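NADPH-dependent aldehyde reductase YqhD (Escherichia coli, PDB 4QGS) reduces a broad range of short-chain aldehydes to primary alcohols with NADPH, using one zinc ion per subunit. Local coordinates at residues A[98-112]-A[140-152]. Residues are numbered along the deposited sequence; the frame is centred on the assembly and turned at random.
Sequences TFLLAVGGGSVLDGT and SAIPMGCVLTLPA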
ATOM      1  N   THR A  98     -26.187  -3.518   7.289  1.00 27.79           N
ATOM      2  CA  THR A  98     -25.947  -2.247   7.963  1.00 29.66           C
ATOM      3  C   THR A  98     -24.497  -2.070   8.391  1.00 21.52           C
ATOM      4  O   THR A  98     -24.131  -1.034   8.946  1.00 24.99           O
ATOM      5  CB  THR A  98     -26.826  -2.102   9.214  1.00 31.47           C
ATOM      6  OG1 THR A  98     -26.491  -3.147  10.135  1.00 31.42           O
ATOM      7  CG2 THR A  98     -28.292  -2.207   8.843  1.00 35.26           C
ATOM      8  N   PHE A  99     -23.678  -3.089   8.157  1.00 29.04           N
ATOM      9  CA  PHE A  99     -22.263  -2.999   8.504  1.00 25.27           C
ATOM     10  C   PHE A  99     -21.448  -3.955   7.636  1.00 25.45           C
ATOM     11  O   PHE A  99     -21.832  -5.102   7.448  1.00 24.74           O
ATOM     12  CB  PHE A  99     -22.037  -3.315   9.990  1.00 22.09           C
ATOM     13  CG  PHE A  99     -20.724  -2.811  10.523  1.00 22.67           C
ATOM     14  CD1 PHE A  99     -20.653  -1.597  11.174  1.00 27.74           C
ATOM     15  CD2 PHE A  99     -19.556  -3.547  10.345  1.00 25.73           C
ATOM     16  CE1 PHE A  99     -19.452  -1.113  11.656  1.00 24.13           C
ATOM     17  CE2 PHE A  99     -18.341  -3.068  10.828  1.00 24.46           C
ATOM     18  CZ  PHE A  99     -18.292  -1.850  11.481  1.00 27.06           C
ATOM     19  N   LEU A 100     -20.321  -3.472   7.109  1.00 23.74           N
ATOM     20  CA  LEU A 100     -19.434  -4.299   6.292  1.00 21.49           C
ATOM     21  C   LEU A 100     -18.150  -4.643   7.036  1.00 19.63           C
ATOM     22  O   LEU A 100     -17.592  -3.802   7.723  1.00 21.76           O
ATOM     23  CB  LEU A 100     -19.098  -3.572   4.979  1.00 25.96           C
ATOM     24  CG  LEU A 100     -20.301  -3.322   4.073  1.00 26.22           C
ATOM     25  CD1 LEU A 100     -20.036  -2.150   3.130  1.00 30.43           C
ATOM     26  CD2 LEU A 100     -20.606  -4.556   3.286  1.00 26.19           C
ATOM     27  N   LEU A 101     -17.678  -5.881   6.903  1.00 19.47           N
ATOM     28  CA  LEU A 101     -16.448  -6.277   7.588  1.00 18.79           C
ATOM     29  C   LEU A 101     -15.481  -6.963   6.631  1.00 18.36           C
ATOM     30  O   LEU A 101     -15.641  -8.128   6.306  1.00 21.34           O
ATOM     31  CB  LEU A 101     -16.750  -7.202   8.768  1.00 16.56           C
ATOM     32  CG  LEU A 101     -15.546  -7.622   9.620  1.00 19.23           C
ATOM     33  CD1 LEU A 101     -14.797  -6.441  10.190  1.00 20.74           C
ATOM     34  CD2 LEU A 101     -15.984  -8.572  10.752  1.00 20.71           C
ATOM     35  N   ALA A 102     -14.478  -6.216   6.183  1.00 20.41           N
ATOM     36  CA  ALA A 102     -13.521  -6.748   5.220  1.00 20.65           C
ATOM     37  C   ALA A 102     -12.467  -7.578   5.931  1.00 21.50           C
ATOM     38  O   ALA A 102     -11.811  -7.100   6.858  1.00 21.91           O
ATOM     39  CB  ALA A 102     -12.878  -5.608   4.450  1.00 22.62           C
ATOM     40  N   VAL A 103     -12.302  -8.822   5.495  1.00 18.88           N
ATOM     41  CA  VAL A 103     -11.312  -9.708   6.080  1.00 21.26           C
ATOM     42  C   VAL A 103     -10.315 -10.126   5.002  1.00 19.40           C
ATOM     43  O   VAL A 103     -10.665 -10.861   4.081  1.00 25.37           O
ATOM     44  CB  VAL A 103     -11.975 -10.949   6.709  1.00 19.75           C
ATOM     45  CG1 VAL A 103     -10.936 -11.868   7.324  1.00 20.21           C
ATOM     46  CG2 VAL A 103     -13.013 -10.526   7.751  1.00 17.22           C
ATOM     47  N   GLY A 104      -9.080  -9.646   5.118  1.00 25.93           N
ATOM     48  CA  GLY A 104      -8.059  -9.929   4.124  1.00 24.59           C
ATOM     49  C   GLY A 104      -7.046  -8.809   3.989  1.00 28.57           C
ATOM     50  O   GLY A 104      -6.693  -8.160   4.979  1.00 22.52           O
ATOM     51  N   GLY A 105      -6.575  -8.577   2.763  1.00 27.99           N
ATOM     52  CA  GLY A 105      -5.608  -7.525   2.517  1.00 27.83           C
ATOM     53  C   GLY A 105      -6.181  -6.294   1.840  1.00 27.83           C
ATOM     54  O   GLY A 105      -7.390  -6.053   1.873  1.00 27.69           O
ATOM     55  N   GLY A 106      -5.305  -5.511   1.216  1.00 30.50           N
ATOM     56  CA  GLY A 106      -5.691  -4.233   0.637  1.00 34.51           C
ATOM     57  C   GLY A 106      -6.718  -4.318  -0.474  1.00 35.96           C
ATOM     58  O   GLY A 106      -7.521  -3.402  -0.671  1.00 34.24           O
ATOM     59  N   SER A 107      -6.678  -5.414  -1.217  1.00 27.19           N
ATOM     60  CA  SER A 107      -7.645  -5.656  -2.282  1.00 27.80           C
ATOM     61  C   SER A 107      -9.063  -5.807  -1.725  1.00 35.79           C
ATOM     62  O   SER A 107     -10.014  -5.226  -2.249  1.00 33.86           O
ATOM     63  CB  SER A 107      -7.255  -6.903  -3.070  1.00 40.16           C
ATOM     64  OG  SER A 107      -8.160  -7.136  -4.134  1.00 53.80           O
ATOM     65  N   VAL A 108      -9.199  -6.591  -0.662  1.00 30.79           N
ATOM     66  CA  VAL A 108     -10.504  -6.793  -0.041  1.00 31.69           C
ATOM     67  C   VAL A 108     -10.971  -5.490   0.583  1.00 27.78           C
ATOM     68  O   VAL A 108     -12.137  -5.108   0.461  1.00 26.93           O
ATOM     69  CB  VAL A 108     -10.462  -7.914   1.029  1.00 30.02           C
ATOM     70  CG1 VAL A 108     -11.810  -8.036   1.751  1.00 25.48           C
ATOM     71  CG2 VAL A 108     -10.082  -9.240   0.392  1.00 28.67           C
ATOM     72  N   LEU A 109     -10.044  -4.806   1.242  1.00 25.52           N
ATOM     73  CA  LEU A 109     -10.345  -3.529   1.875  1.00 27.69           C
ATOM     74  C   LEU A 109     -10.833  -2.514   0.853  1.00 31.47           C
ATOM     75  O   LEU A 109     -11.875  -1.891   1.040  1.00 28.25           O
ATOM     76  CB  LEU A 109      -9.116  -2.995   2.605  1.00 27.44           C
ATOM     77  CG  LEU A 109      -9.274  -1.620   3.249  1.00 28.27           C
ATOM     78  CD1 LEU A 109     -10.360  -1.654   4.317  1.00 28.98           C
ATOM     79  CD2 LEU A 109      -7.952  -1.164   3.833  1.00 31.60           C
ATOM     80  N   ASP A 110     -10.088  -2.367  -0.240  1.00 34.88           N
ATOM     81  CA  ASP A 110     -10.411  -1.366  -1.254  1.00 32.96           C
ATOM     82  C   ASP A 110     -11.779  -1.611  -1.885  1.00 26.38           C
ATOM     83  O   ASP A 110     -12.581  -0.688  -2.037  1.00 29.76           O
ATOM     84  CB  ASP A 110      -9.329  -1.337  -2.336  1.00 32.56           C
ATOM     85  CG  ASP A 110      -8.058  -0.665  -1.864  1.00 43.54           C
ATOM     86  OD1 ASP A 110      -8.068  -0.092  -0.751  1.00 41.00           O
ATOM     87  OD2 ASP A 110      -7.057  -0.689  -2.611  1.00 47.17           O
ATOM     88  N   GLY A 111     -12.044  -2.859  -2.242  1.00 23.43           N
ATOM     89  CA  GLY A 111     -13.312  -3.214  -2.837  1.00 26.53           C
ATOM     90  C   GLY A 111     -14.450  -2.978  -1.865  1.00 30.74           C
ATOM     91  O   GLY A 111     -15.542  -2.575  -2.245  1.00 28.42           O
ATOM     92  N   THR A 112     -14.194  -3.233  -0.591  1.00 26.94           N
ATOM     93  CA  THR A 112     -15.239  -3.059   0.401  1.00 23.54           C
ATOM     94  C   THR A 112     -15.522  -1.573   0.616  1.00 31.47           C
ATOM     95  O   THR A 112     -16.667  -1.176   0.841  1.00 31.41           O
ATOM     96  CB  THR A 112     -14.857  -3.762   1.719  1.00 25.51           C
ATOM     97  OG1 THR A 112     -14.667  -5.160   1.449  1.00 22.80           O
ATOM     98  CG2 THR A 112     -15.956  -3.593   2.754  1.00 24.17           C
ATOM     99  N   SER A 140     -21.789   9.919   2.343  1.00 42.48           N
ATOM    100  CA  SER A 140     -22.052   8.931   3.374  1.00 46.80           C
ATOM    101  C   SER A 140     -21.688   7.556   2.860  1.00 44.58           C
ATOM    102  O   SER A 140     -21.631   7.328   1.651  1.00 40.00           O
ATOM    103  CB  SER A 140     -23.520   8.944   3.790  1.00 42.16           C
ATOM    104  OG  SER A 140     -24.314   8.300   2.806  1.00 39.27           O
ATOM    105  N   ALA A 141     -21.461   6.635   3.783  1.00 41.14           N
ATOM    106  CA  ALA A 141     -21.145   5.269   3.411  1.00 35.63           C
ATOM    107  C   ALA A 141     -21.644   4.325   4.491  1.00 30.34           C
ATOM    108  O   ALA A 141     -21.789   4.721   5.655  1.00 34.57           O
ATOM    109  CB  ALA A 141     -19.651   5.106   3.198  1.00 34.60           C
ATOM    110  N   ILE A 142     -21.932   3.091   4.102  1.00 34.59           N
ATOM    111  CA  ILE A 142     -22.213   2.046   5.076  1.00 34.40           C
ATOM    112  C   ILE A 142     -20.999   1.899   5.978  1.00 31.73           C
ATOM    113  O   ILE A 142     -19.869   1.841   5.491  1.00 32.71           O
ATOM    114  CB  ILE A 142     -22.532   0.716   4.401  1.00 33.08           C
ATOM    115  CG1 ILE A 142     -23.779   0.865   3.539  1.00 40.04           C
ATOM    116  CG2 ILE A 142     -22.721  -0.407   5.437  1.00 31.37           C
ATOM    117  CD1 ILE A 142     -24.321  -0.431   3.082  1.00 43.31           C
ATOM    118  N   PRO A 143     -21.225   1.875   7.297  1.00 31.53           N
ATOM    119  CA  PRO A 143     -20.108   1.726   8.227  1.00 30.19           C
ATOM    120  C   PRO A 143     -19.339   0.451   7.921  1.00 28.28           C
ATOM    121  O   PRO A 143     -19.950  -0.556   7.557  1.00 28.49           O
ATOM    122  CB  PRO A 143     -20.794   1.648   9.592  1.00 33.41           C
ATOM    123  CG  PRO A 143     -22.073   2.399   9.396  1.00 36.45           C
ATOM    124  CD  PRO A 143     -22.507   2.047   8.005  1.00 29.81           C
ATOM    125  N   MET A 144     -18.018   0.497   8.031  1.00 28.51           N
ATOM    126  CA  MET A 144     -17.236  -0.700   7.759  1.00 22.58           C
ATOM    127  C   MET A 144     -16.015  -0.772   8.654  1.00 24.62           C
ATOM    128  O   MET A 144     -15.490   0.245   9.092  1.00 27.21           O
ATOM    129  CB  MET A 144     -16.827  -0.762   6.277  1.00 27.39           C
ATOM    130  CG  MET A 144     -15.931   0.371   5.817  1.00 32.50           C
ATOM    131  SD  MET A 144     -15.061  -0.057   4.281  1.00 40.68           S
ATOM    132  CE  MET A 144     -13.984  -1.353   4.898  1.00 34.08           C
ATOM    133  N   GLY A 145     -15.589  -1.998   8.944  1.00 23.84           N
ATOM    134  CA  GLY A 145     -14.365  -2.237   9.678  1.00 20.07           C
ATOM    135  C   GLY A 145     -13.585  -3.281   8.901  1.00 18.25           C
ATOM    136  O   GLY A 145     -14.039  -3.757   7.851  1.00 22.14           O
ATOM    137  N   CYS A 146     -12.403  -3.628   9.391  1.00 19.02           N
ATOM    138  CA  CYS A 146     -11.619  -4.656   8.720  1.00 18.79           C
ATOM    139  C   CYS A 146     -10.750  -5.445   9.686  1.00 22.10           C
ATOM    140  O   CYS A 146     -10.440  -5.013  10.810  1.00 19.31           O
ATOM    141  CB  CYS A 146     -10.752  -4.038   7.611  1.00 20.48           C
ATOM    142  SG  CYS A 146      -9.528  -2.831   8.181  1.00 22.60           S
ATOM    143  N   VAL A 147     -10.391  -6.632   9.232  1.00 17.60           N
ATOM    144  CA  VAL A 147      -9.435  -7.484   9.901  1.00 19.06           C
ATOM    145  C   VAL A 147      -8.341  -7.742   8.871  1.00 20.92           C
ATOM    146  O   VAL A 147      -8.566  -8.463   7.897  1.00 21.42           O
ATOM    147  CB  VAL A 147     -10.078  -8.799  10.387  1.00 15.45           C
ATOM    148  CG1 VAL A 147      -9.047  -9.680  11.077  1.00 17.36           C
ATOM    149  CG2 VAL A 147     -11.244  -8.489  11.336  1.00 19.32           C
ATOM    150  N   LEU A 148      -7.171  -7.138   9.065  1.00 19.62           N
ATOM    151  CA  LEU A 148      -6.134  -7.151   8.026  1.00 22.38           C
ATOM    152  C   LEU A 148      -5.117  -8.272   8.205  1.00 24.51           C
ATOM    153  O   LEU A 148      -4.474  -8.382   9.244  1.00 30.97           O
ATOM    154  CB  LEU A 148      -5.406  -5.800   7.975  1.00 26.17           C
ATOM    155  CG  LEU A 148      -6.246  -4.583   7.576  1.00 28.34           C
ATOM    156  CD1 LEU A 148      -5.397  -3.312   7.518  1.00 28.97           C
ATOM    157  CD2 LEU A 148      -6.948  -4.812   6.239  1.00 27.75           C
ATOM    158  N   THR A 149      -4.964  -9.095   7.176  1.00 23.14           N
ATOM    159  CA  THR A 149      -4.039 -10.223   7.249  1.00 25.64           C
ATOM    160  C   THR A 149      -2.646  -9.813   6.783  1.00 29.69           C
ATOM    161  O   THR A 149      -1.698 -10.602   6.823  1.00 32.84           O
ATOM    162  CB  THR A 149      -4.543 -11.413   6.425  1.00 26.33           C
ATOM    163  OG1 THR A 149      -4.888 -10.969   5.111  1.00 29.00           O
ATOM    164  CG2 THR A 149      -5.779 -12.015   7.086  1.00 33.78           C
ATOM    165  N   LEU A 150      -2.547  -8.568   6.336  1.00 25.18           N
ATOM    166  CA  LEU A 150      -1.277  -7.912   6.058  1.00 31.91           C
ATOM    167  C   LEU A 150      -1.567  -6.412   5.976  1.00 30.20           C
ATOM    168  O   LEU A 150      -2.710  -6.024   5.750  1.00 34.47           O
ATOM    169  CB  LEU A 150      -0.637  -8.458   4.774  1.00 33.75           C
ATOM    170  CG  LEU A 150      -1.335  -8.281   3.429  1.00 34.94           C
ATOM    171  CD1 LEU A 150      -0.333  -8.520   2.307  1.00 39.21           C
ATOM    172  CD2 LEU A 150      -2.489  -9.254   3.299  1.00 35.10           C
ATOM    173  N   PRO A 151      -0.552  -5.561   6.196  1.00 31.68           N
ATOM    174  CA  PRO A 151      -0.817  -4.115   6.230  1.00 34.07           C
ATOM    175  C   PRO A 151      -1.407  -3.573   4.928  1.00 39.97           C
ATOM    176  O   PRO A 151      -1.081  -4.063   3.845  1.00 34.28           O
ATOM    177  CB  PRO A 151       0.568  -3.513   6.490  1.00 35.77           C
ATOM    178  CG  PRO A 151       1.333  -4.610   7.164  1.00 36.33           C
ATOM    179  CD  PRO A 151       0.854  -5.869   6.502  1.00 34.46           C
ATOM    180  N   ALA A 152      -2.274  -2.571   5.046  1.00 39.50           N
ATOM    181  CA  ALA A 152      -2.898  -1.947   3.883  1.00 42.87           C
ATOM    182  C   ALA A 152      -3.147  -0.460   4.127  1.00 47.30           C
ATOM    183  O   ALA A 152      -3.107   0.346   3.196  1.00 51.53           O
ATOM    184  CB  ALA A 152      -4.194  -2.648   3.540  1.00 41.27           C
TER
HETATM  185  O   HOH W   1      -2.041  -4.853   1.515  1.00 47.68           O
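Phe99 lays one ring face over Pro143 O and Met144 CA, with CG anti to the backbone N (chi1 -161°) swinging the ring across the neighbouring strand; its CD1 meets Pro143 CB at 3.6 Å, and CE2 reaches Gly145 N at 3.5 Å. Next to the ring, Leu101 CD1 rests on Gly145 C and O. An alanine in place of Phe99 would probably uncover Pro143 and the Met144-Gly145 backbone and open a gap there. On the other face of the sheet, the Met144 chain bends at chi3 (-68°), and its CE touches Leu109 CD1 and Thr112 CG2, both at 3.7 Å, fastening helix 106-119 to the sheet. Thr112 OG1 is anchored by Val108 O (2.7 Å) and Thr46. Six backbone hydrogen bonds join strand 99-104 to residues 143-149 in parallel register, from Leu100 N to Pro143 O (3.0 Å) through Thr149 N to Gly104 O (2.9 Å). Strand 99-104, the glycine turn and helix 106-119 form the Rossmann-like, glycine-rich nucleotide-binding element of this family. The backbone angles of Gly104 themselves demand glycine, and beyond it Gly106 CA packs on Ala152 CB (3.6 Å). Gly106, Ser107, Asp110 and Thr149 bind NADP(+); the parallel pairing delivers them to the same C-terminal edge of the sheet.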